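Local atomic coordinates of cephalosporin hydroxylase CMCI (Streptomyces clavuligerus, PDB entry 2BM8), a protein that probably takes part in cephamycin biosynthesis, acting on the cephalosporin nucleus at the stage that introduces its 7-alpha-methoxy group. Residues G17-L29 and Y50-L64. The protein carries 3 engineered substitutions. Residues are numbered along the deposited sequence; the frame is centred on the assembly and turned at random.
Sequences GLGEDPAYHPPVL and YSDFSPYQWRGLRML
A single carbonyl oxygen, Leu18 O, takes N-H groups from two nitrogens of one guanidinium, NH1 and NH2 of Arg62, and lies in the guanidinium plane. The bond from Arg62 NH2 to Leu18 O, 2.8 Å, runs nearly along the C=O axis; that from NH1 is more bent (139°). Arg62 NH1 also donates to Asp21 O at 2.9 Å, here from above the carbonyl plane. Arg62 CG lies 3.6 Å from Tyr24 CA, and the bend at chi3 (54°) beyond it brings the guanidinium round to the two oxygens. Asp21 OD1 closes an Asx turn with Ala23 N.

Tyr24 lies across Gln57, whose CB makes a CH-pi contact 3.8 Å from the ring centroid, while Pro26 N lies over the opposite face. Gln57 OE1 takes the N-H of Gly60 in the type I' turn of the 57-62 hairpin, which precedes helix 67-80. Farther along, Pro27 CB sits 3.4 Å above the centre of the Tyr50 ring.

The Phe53 ring edge meets Gly17 and Gly19, with Phe53 CZ 3.8 Å from Gly17 C; the ring also meets Tyr195 of another subunit. Gripped by carbonyls, the buried arginine probably stays charged and would help hold the irregular 17-29 segment against the hairpin.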
ATOM      1  N   GLY B  17      -7.032 -25.221   1.286  1.00 22.04           N
ATOM      2  CA  GLY B  17      -8.241 -24.427   1.137  1.00 21.54           C
ATOM      3  C   GLY B  17      -9.359 -24.904   2.034  1.00 21.62           C
ATOM      4  O   GLY B  17     -10.502 -24.425   1.911  1.00 22.10           O
ATOM      5  N   LEU B  18      -9.035 -25.833   2.943  1.00 20.90           N
ATOM      6  CA  LEU B  18     -10.017 -26.462   3.809  1.00 20.24           C
ATOM      7  C   LEU B  18      -9.626 -26.321   5.267  1.00 20.03           C
ATOM      8  O   LEU B  18     -10.391 -25.809   6.070  1.00 20.54           O
ATOM      9  CB  LEU B  18     -10.163 -27.947   3.476  1.00 20.13           C
ATOM     10  CG  LEU B  18     -10.467 -28.362   2.035  1.00 20.22           C
ATOM     11  CD1 LEU B  18     -10.434 -29.887   1.936  1.00 20.37           C
ATOM     12  CD2 LEU B  18     -11.795 -27.807   1.550  1.00 20.33           C
ATOM     13  N   GLY B  19      -8.443 -26.799   5.616  1.00 19.45           N
ATOM     14  CA  GLY B  19      -8.013 -26.838   6.995  1.00 18.96           C
ATOM     15  C   GLY B  19      -7.976 -28.270   7.463  1.00 18.54           C
ATOM     16  O   GLY B  19      -8.362 -29.160   6.717  1.00 18.36           O
ATOM     17  N   GLU B  20      -7.542 -28.479   8.707  1.00 18.13           N
ATOM     18  CA  GLU B  20      -7.316 -29.814   9.254  1.00 18.07           C
ATOM     19  C   GLU B  20      -8.582 -30.526   9.697  1.00 17.68           C
ATOM     20  O   GLU B  20      -8.621 -31.754   9.752  1.00 17.66           O
ATOM     21  CB  GLU B  20      -6.395 -29.723  10.471  1.00 18.42           C
ATOM     22  CG  GLU B  20      -4.919 -29.670  10.136  1.00 19.93           C
ATOM     23  CD  GLU B  20      -4.120 -28.815  11.104  1.00 22.12           C
ATOM     24  OE1 GLU B  20      -4.525 -27.647  11.347  1.00 24.73           O
ATOM     25  OE2 GLU B  20      -3.085 -29.302  11.605  1.00 21.22           O
ATOM     26  N   ASP B  21      -9.616 -29.758  10.021  1.00 17.43           N
ATOM     27  CA  ASP B  21     -10.760 -30.278  10.763  1.00 17.05           C
ATOM     28  C   ASP B  21     -12.066 -29.676  10.240  1.00 16.45           C
ATOM     29  O   ASP B  21     -12.271 -28.472  10.353  1.00 15.95           O
ATOM     30  CB  ASP B  21     -10.574 -29.932  12.253  1.00 17.16           C
ATOM     31  CG  ASP B  21     -11.506 -30.714  13.178  1.00 18.00           C
ATOM     32  OD1 ASP B  21     -12.434 -31.405  12.696  1.00 17.56           O
ATOM     33  OD2 ASP B  21     -11.369 -30.679  14.426  1.00 20.09           O
ATOM     34  N   PRO B  22     -12.955 -30.501   9.691  1.00 15.99           N
ATOM     35  CA  PRO B  22     -14.252 -30.003   9.209  1.00 15.83           C
ATOM     36  C   PRO B  22     -15.182 -29.518  10.329  1.00 15.78           C
ATOM     37  O   PRO B  22     -16.076 -28.708  10.089  1.00 15.51           O
ATOM     38  CB  PRO B  22     -14.851 -31.222   8.515  1.00 16.25           C
ATOM     39  CG  PRO B  22     -14.193 -32.400   9.182  1.00 15.66           C
ATOM     40  CD  PRO B  22     -12.812 -31.954   9.494  1.00 15.65           C
ATOM     41  N   ALA B  23     -14.984 -30.011  11.542  1.00 15.89           N
ATOM     42  CA  ALA B  23     -15.749 -29.513  12.681  1.00 16.17           C
ATOM     43  C   ALA B  23     -15.295 -28.094  13.042  1.00 16.11           C
ATOM     44  O   ALA B  23     -14.133 -27.735  12.853  1.00 15.52           O
ATOM     45  CB  ALA B  23     -15.627 -30.452  13.889  1.00 15.44           C
ATOM     46  N   TYR B  24     -16.235 -27.312  13.561  1.00 16.68           N
ATOM     47  CA  TYR B  24     -15.987 -25.943  13.959  1.00 17.51           C
ATOM     48  C   TYR B  24     -15.521 -25.847  15.394  1.00 18.72           C
ATOM     49  O   TYR B  24     -16.142 -26.396  16.305  1.00 18.53           O
ATOM     50  CB  TYR B  24     -17.253 -25.090  13.824  1.00 17.47           C
ATOM     51  CG  TYR B  24     -17.033 -23.682  14.315  1.00 16.74           C
ATOM     52  CD1 TYR B  24     -16.217 -22.796  13.607  1.00 16.05           C
ATOM     53  CD2 TYR B  24     -17.585 -23.253  15.517  1.00 16.36           C
ATOM     54  CE1 TYR B  24     -15.982 -21.504  14.079  1.00 16.20           C
ATOM     55  CE2 TYR B  24     -17.375 -21.964  15.984  1.00 16.74           C
ATOM     56  CZ  TYR B  24     -16.575 -21.097  15.261  1.00 16.26           C
ATOM     57  OH  TYR B  24     -16.379 -19.836  15.738  1.00 16.09           O
ATOM     58  N   HIS B  25     -14.426 -25.132  15.596  1.00 20.19           N
ATOM     59  CA  HIS B  25     -14.015 -24.777  16.943  1.00 21.56           C
ATOM     60  C   HIS B  25     -13.757 -23.278  16.975  1.00 22.09           C
ATOM     61  O   HIS B  25     -13.098 -22.763  16.088  1.00 22.59           O
ATOM     62  CB  HIS B  25     -12.774 -25.570  17.342  1.00 21.93           C
ATOM     63  CG  HIS B  25     -13.011 -27.044  17.446  1.00 23.28           C
ATOM     64  ND1 HIS B  25     -12.500 -27.949  16.538  1.00 25.12           N
ATOM     65  CD2 HIS B  25     -13.718 -27.771  18.342  1.00 24.21           C
ATOM     66  CE1 HIS B  25     -12.871 -29.170  16.880  1.00 24.77           C
ATOM     67  NE2 HIS B  25     -13.617 -29.089  17.967  1.00 24.55           N
ATOM     68  N   PRO B  26     -14.320 -22.573  17.951  1.00 22.94           N
ATOM     69  CA  PRO B  26     -14.054 -21.142  18.107  1.00 23.48           C
ATOM     70  C   PRO B  26     -12.565 -20.814  18.166  1.00 24.23           C
ATOM     71  O   PRO B  26     -11.770 -21.651  18.611  1.00 24.39           O
ATOM     72  CB  PRO B  26     -14.709 -20.803  19.453  1.00 23.50           C
ATOM     73  CG  PRO B  26     -15.774 -21.835  19.642  1.00 23.24           C
ATOM     74  CD  PRO B  26     -15.280 -23.068  18.960  1.00 23.10           C
ATOM     75  N   PRO B  27     -12.196 -19.609  17.734  1.00 24.91           N
ATOM     76  CA  PRO B  27     -10.807 -19.163  17.855  1.00 25.26           C
ATOM     77  C   PRO B  27     -10.472 -19.009  19.328  1.00 25.55           C
ATOM     78  O   PRO B  27     -11.367 -18.686  20.096  1.00 25.96           O
ATOM     79  CB  PRO B  27     -10.787 -17.801  17.120  1.00 25.33           C
ATOM     80  CG  PRO B  27     -12.212 -17.352  17.016  1.00 25.20           C
ATOM     81  CD  PRO B  27     -13.073 -18.580  17.134  1.00 24.88           C
ATOM     82  N   VAL B  28      -9.237 -19.266  19.733  1.00 25.83           N
ATOM     83  CA  VAL B  28      -8.858 -18.955  21.100  1.00 26.36           C
ATOM     84  C   VAL B  28      -7.661 -18.009  21.106  1.00 26.63           C
ATOM     85  O   VAL B  28      -6.730 -18.163  20.321  1.00 26.89           O
ATOM     86  CB  VAL B  28      -8.607 -20.235  21.929  1.00 26.58           C
ATOM     87  CG1 VAL B  28      -8.056 -19.897  23.326  1.00 26.70           C
ATOM     88  CG2 VAL B  28      -9.908 -21.026  22.069  1.00 27.05           C
ATOM     89  N   LEU B  29      -7.716 -17.013  21.984  1.00 26.96           N
ATOM     90  CA  LEU B  29      -6.617 -16.074  22.164  1.00 27.45           C
ATOM     91  C   LEU B  29      -5.463 -16.721  22.941  1.00 27.56           C
ATOM     92  O   LEU B  29      -5.689 -17.487  23.872  1.00 27.49           O
ATOM     93  CB  LEU B  29      -7.095 -14.827  22.920  1.00 27.48           C
ATOM     94  CG  LEU B  29      -7.957 -13.782  22.212  1.00 28.18           C
ATOM     95  CD1 LEU B  29      -7.705 -13.718  20.711  1.00 27.72           C
ATOM     96  CD2 LEU B  29      -9.419 -14.028  22.501  1.00 29.47           C
ATOM     97  N   TYR B  50      -5.749 -14.105  16.156  1.00 20.25           N
ATOM     98  CA  TYR B  50      -5.713 -15.488  15.688  1.00 20.11           C
ATOM     99  C   TYR B  50      -5.728 -15.500  14.161  1.00 20.48           C
ATOM    100  O   TYR B  50      -5.898 -14.457  13.527  1.00 19.92           O
ATOM    101  CB  TYR B  50      -6.914 -16.264  16.235  1.00 19.89           C
ATOM    102  CG  TYR B  50      -8.248 -15.609  15.942  1.00 18.82           C
ATOM    103  CD1 TYR B  50      -8.949 -15.909  14.782  1.00 19.11           C
ATOM    104  CD2 TYR B  50      -8.805 -14.687  16.814  1.00 17.79           C
ATOM    105  CE1 TYR B  50     -10.172 -15.314  14.491  1.00 18.19           C
ATOM    106  CE2 TYR B  50     -10.028 -14.087  16.538  1.00 17.93           C
ATOM    107  CZ  TYR B  50     -10.701 -14.400  15.367  1.00 18.22           C
ATOM    108  OH  TYR B  50     -11.911 -13.824  15.070  1.00 18.93           O
ATOM    109  N   SER B  51      -5.557 -16.688  13.585  1.00 20.95           N
ATOM    110  CA  SER B  51      -5.521 -16.856  12.135  1.00 21.18           C
ATOM    111  C   SER B  51      -6.848 -16.487  11.491  1.00 21.12           C
ATOM    112  O   SER B  51      -7.892 -16.951  11.932  1.00 20.74           O
ATOM    113  CB  SER B  51      -5.195 -18.304  11.771  1.00 21.00           C
ATOM    114  OG  SER B  51      -5.230 -18.456  10.364  1.00 22.48           O
ATOM    115  N   ASP B  52      -6.797 -15.668  10.443  1.00 21.28           N
ATOM    116  CA  ASP B  52      -7.988 -15.408   9.624  1.00 21.89           C
ATOM    117  C   ASP B  52      -8.061 -16.292   8.392  1.00 22.06           C
ATOM    118  O   ASP B  52      -8.651 -15.898   7.397  1.00 21.64           O
ATOM    119  CB  ASP B  52      -8.105 -13.930   9.216  1.00 22.03           C
ATOM    120  CG  ASP B  52      -7.009 -13.472   8.277  1.00 22.86           C
ATOM    121  OD1 ASP B  52      -6.150 -14.285   7.873  1.00 24.36           O
ATOM    122  OD2 ASP B  52      -6.936 -12.287   7.882  1.00 26.13           O
ATOM    123  N   PHE B  53      -7.477 -17.491   8.463  1.00 22.68           N
ATOM    124  CA  PHE B  53      -7.527 -18.406   7.336  1.00 22.84           C
ATOM    125  C   PHE B  53      -8.977 -18.751   6.961  1.00 22.74           C
ATOM    126  O   PHE B  53      -9.450 -18.346   5.892  1.00 23.42           O
ATOM    127  CB  PHE B  53      -6.749 -19.698   7.591  1.00 23.04           C
ATOM    128  CG  PHE B  53      -7.130 -20.796   6.646  1.00 24.02           C
ATOM    129  CD1 PHE B  53      -7.455 -22.060   7.118  1.00 24.38           C
ATOM    130  CD2 PHE B  53      -7.239 -20.531   5.273  1.00 24.57           C
ATOM    131  CE1 PHE B  53      -7.851 -23.058   6.241  1.00 25.00           C
ATOM    132  CE2 PHE B  53      -7.639 -21.515   4.392  1.00 25.82           C
ATOM    133  CZ  PHE B  53      -7.940 -22.788   4.873  1.00 26.22           C
ATOM    134  N   SER B  54      -9.677 -19.500   7.809  1.00 21.96           N
ATOM    135  CA  SER B  54     -11.074 -19.829   7.502  1.00 21.87           C
ATOM    136  C   SER B  54     -11.893 -19.804   8.783  1.00 21.12           C
ATOM    137  O   SER B  54     -12.327 -20.829   9.262  1.00 21.67           O
ATOM    138  CB  SER B  54     -11.171 -21.187   6.789  1.00 22.29           C
ATOM    139  OG  SER B  54     -12.452 -21.413   6.217  1.00 22.01           O
ATOM    140  N   PRO B  55     -12.118 -18.612   9.320  1.00 20.16           N
ATOM    141  CA  PRO B  55     -12.637 -18.463  10.675  1.00 19.58           C
ATOM    142  C   PRO B  55     -14.173 -18.396  10.774  1.00 18.90           C
ATOM    143  O   PRO B  55     -14.706 -18.321  11.875  1.00 19.36           O
ATOM    144  CB  PRO B  55     -12.030 -17.126  11.102  1.00 19.57           C
ATOM    145  CG  PRO B  55     -11.986 -16.315   9.820  1.00 19.83           C
ATOM    146  CD  PRO B  55     -11.902 -17.300   8.673  1.00 20.10           C
ATOM    147  N   TYR B  56     -14.878 -18.437   9.661  1.00 17.80           N
ATOM    148  CA  TYR B  56     -16.294 -18.138   9.693  1.00 17.12           C
ATOM    149  C   TYR B  56     -17.118 -19.377  10.001  1.00 16.86           C
ATOM    150  O   TYR B  56     -16.681 -20.501   9.779  1.00 16.05           O
ATOM    151  CB  TYR B  56     -16.695 -17.475   8.379  1.00 17.15           C
ATOM    152  CG  TYR B  56     -15.862 -16.239   8.125  1.00 15.23           C
ATOM    153  CD1 TYR B  56     -14.881 -16.213   7.134  1.00 13.82           C
ATOM    154  CD2 TYR B  56     -16.040 -15.104   8.908  1.00 14.70           C
ATOM    155  CE1 TYR B  56     -14.107 -15.059   6.914  1.00 15.00           C
ATOM    156  CE2 TYR B  56     -15.266 -13.959   8.717  1.00 14.84           C
ATOM    157  CZ  TYR B  56     -14.305 -13.933   7.718  1.00 14.59           C
ATOM    158  OH  TYR B  56     -13.562 -12.786   7.544  1.00 13.11           O
ATOM    159  N   GLN B  57     -18.295 -19.155  10.575  1.00 16.86           N
ATOM    160  CA  GLN B  57     -19.215 -20.245  10.883  1.00 16.99           C
ATOM    161  C   GLN B  57     -20.632 -19.863  10.554  1.00 16.33           C
ATOM    162  O   GLN B  57     -20.937 -18.707  10.294  1.00 16.44           O
ATOM    163  CB  GLN B  57     -19.138 -20.642  12.364  1.00 17.12           C
ATOM    164  CG  GLN B  57     -19.531 -19.523  13.318  1.00 18.65           C
ATOM    165  CD  GLN B  57     -20.103 -20.011  14.648  1.00 19.57           C
ATOM    166  OE1 GLN B  57     -21.067 -20.779  14.681  1.00 18.31           O
ATOM    167  NE2 GLN B  57     -19.522 -19.536  15.744  1.00 19.11           N
ATOM    168  N   TRP B  58     -21.496 -20.860  10.571  1.00 16.01           N
ATOM    169  CA  TRP B  58     -22.925 -20.651  10.537  1.00 15.84           C
ATOM    170  C   TRP B  58     -23.551 -21.691  11.454  1.00 15.59           C
ATOM    171  O   TRP B  58     -23.427 -22.875  11.193  1.00 16.16           O
ATOM    172  CB  TRP B  58     -23.425 -20.773   9.112  1.00 15.55           C
ATOM    173  CG  TRP B  58     -24.874 -20.684   9.013  1.00 16.27           C
ATOM    174  CD1 TRP B  58     -25.732 -21.698   8.772  1.00 17.09           C
ATOM    175  CD2 TRP B  58     -25.667 -19.514   9.171  1.00 17.56           C
ATOM    176  NE1 TRP B  58     -27.022 -21.232   8.745  1.00 16.95           N
ATOM    177  CE2 TRP B  58     -27.009 -19.889   8.991  1.00 17.52           C
ATOM    178  CE3 TRP B  58     -25.378 -18.169   9.417  1.00 19.55           C
ATOM    179  CZ2 TRP B  58     -28.059 -18.978   9.062  1.00 19.16           C
ATOM    180  CZ3 TRP B  58     -26.430 -17.259   9.485  1.00 20.13           C
ATOM    181  CH2 TRP B  58     -27.747 -17.668   9.308  1.00 18.91           C
ATOM    182  N   ARG B  59     -24.184 -21.250  12.538  1.00 15.59           N
ATOM    183  CA  ARG B  59     -24.755 -22.142  13.544  1.00 16.03           C
ATOM    184  C   ARG B  59     -23.872 -23.336  13.909  1.00 15.75           C
ATOM    185  O   ARG B  59     -24.323 -24.477  13.870  1.00 15.84           O
ATOM    186  CB  ARG B  59     -26.094 -22.675  13.056  1.00 16.20           C
ATOM    187  CG  ARG B  59     -27.063 -21.609  12.667  1.00 18.28           C
ATOM    188  CD  ARG B  59     -28.423 -22.118  12.185  1.00 20.95           C
ATOM    189  NE  ARG B  59     -28.702 -23.505  12.545  1.00 23.54           N
ATOM    190  CZ  ARG B  59     -29.742 -24.197  12.098  1.00 27.19           C
ATOM    191  NH1 ARG B  59     -30.638 -23.650  11.288  1.00 28.05           N
ATOM    192  NH2 ARG B  59     -29.910 -25.453  12.492  1.00 29.71           N
ATOM    193  N   GLY B  60     -22.609 -23.083  14.221  1.00 15.59           N
ATOM    194  CA  GLY B  60     -21.721 -24.124  14.719  1.00 15.27           C
ATOM    195  C   GLY B  60     -21.109 -25.043  13.671  1.00 15.08           C
ATOM    196  O   GLY B  60     -20.418 -26.005  14.018  1.00 14.58           O
ATOM    197  N   LEU B  61     -21.361 -24.754  12.396  1.00 15.39           N
ATOM    198  CA  LEU B  61     -20.656 -25.406  11.280  1.00 15.72           C
ATOM    199  C   LEU B  61     -19.725 -24.406  10.631  1.00 15.50           C
ATOM    200  O   LEU B  61     -20.051 -23.233  10.511  1.00 14.36           O
ATOM    201  CB  LEU B  61     -21.631 -25.912  10.216  1.00 15.84           C
ATOM    202  CG  LEU B  61     -22.867 -26.589  10.781  1.00 16.86           C
ATOM    203  CD1 LEU B  61     -23.956 -26.708   9.742  1.00 17.13           C
ATOM    204  CD2 LEU B  61     -22.464 -27.946  11.359  1.00 17.84           C
ATOM    205  N   ARG B  62     -18.568 -24.886  10.192  1.00 15.73           N
ATOM    206  CA  ARG B  62     -17.624 -24.045   9.469  1.00 15.49           C
ATOM    207  C   ARG B  62     -18.252 -23.570   8.172  1.00 16.53           C
ATOM    208  O   ARG B  62     -18.931 -24.344   7.501  1.00 16.95           O
ATOM    209  CB  ARG B  62     -16.364 -24.828   9.168  1.00 14.86           C
ATOM    210  CG  ARG B  62     -15.607 -25.210  10.416  1.00 13.50           C
ATOM    211  CD  ARG B  62     -14.274 -25.788  10.152  1.00 12.39           C
ATOM    212  NE  ARG B  62     -13.517 -24.891   9.312  1.00 13.39           N
ATOM    213  CZ  ARG B  62     -12.636 -25.245   8.392  1.00 14.87           C
ATOM    214  NH1 ARG B  62     -12.324 -26.520   8.179  1.00 16.06           N
ATOM    215  NH2 ARG B  62     -12.056 -24.288   7.683  1.00 15.35           N
ATOM    216  N   MET B  63     -18.024 -22.303   7.839  1.00 17.29           N
ATOM    217  CA  MET B  63     -18.500 -21.691   6.606  1.00 18.39           C
ATOM    218  C   MET B  63     -17.293 -21.300   5.789  1.00 17.97           C
ATOM    219  O   MET B  63     -16.602 -20.356   6.143  1.00 17.94           O
ATOM    220  CB  MET B  63     -19.302 -20.408   6.898  1.00 19.20           C
ATOM    221  CG  MET B  63     -20.805 -20.571   6.860  1.00 21.68           C
ATOM    222  SD  MET B  63     -21.414 -20.725   5.198  1.00 27.81           S
ATOM    223  CE  MET B  63     -21.480 -19.090   4.688  1.00 28.22           C
ATOM    224  N   LEU B  64     -17.058 -22.005   4.687  1.00 18.10           N
ATOM    225  CA  LEU B  64     -15.955 -21.681   3.792  1.00 18.18           C
ATOM    226  C   LEU B  64     -16.238 -20.460   2.915  1.00 17.61           C
ATOM    227  O   LEU B  64     -15.327 -19.936   2.295  1.00 17.73           O
ATOM    228  CB  LEU B  64     -15.616 -22.871   2.898  1.00 18.58           C
ATOM    229  CG  LEU B  64     -14.957 -24.115   3.494  1.00 20.34           C
ATOM    230  CD1 LEU B  64     -13.838 -24.560   2.575  1.00 22.48           C
ATOM    231  CD2 LEU B  64     -14.424 -23.904   4.894  1.00 22.15           C
TER
HETATM  232  O   HOH W   1     -18.374 -27.744  10.417  1.00 15.93           O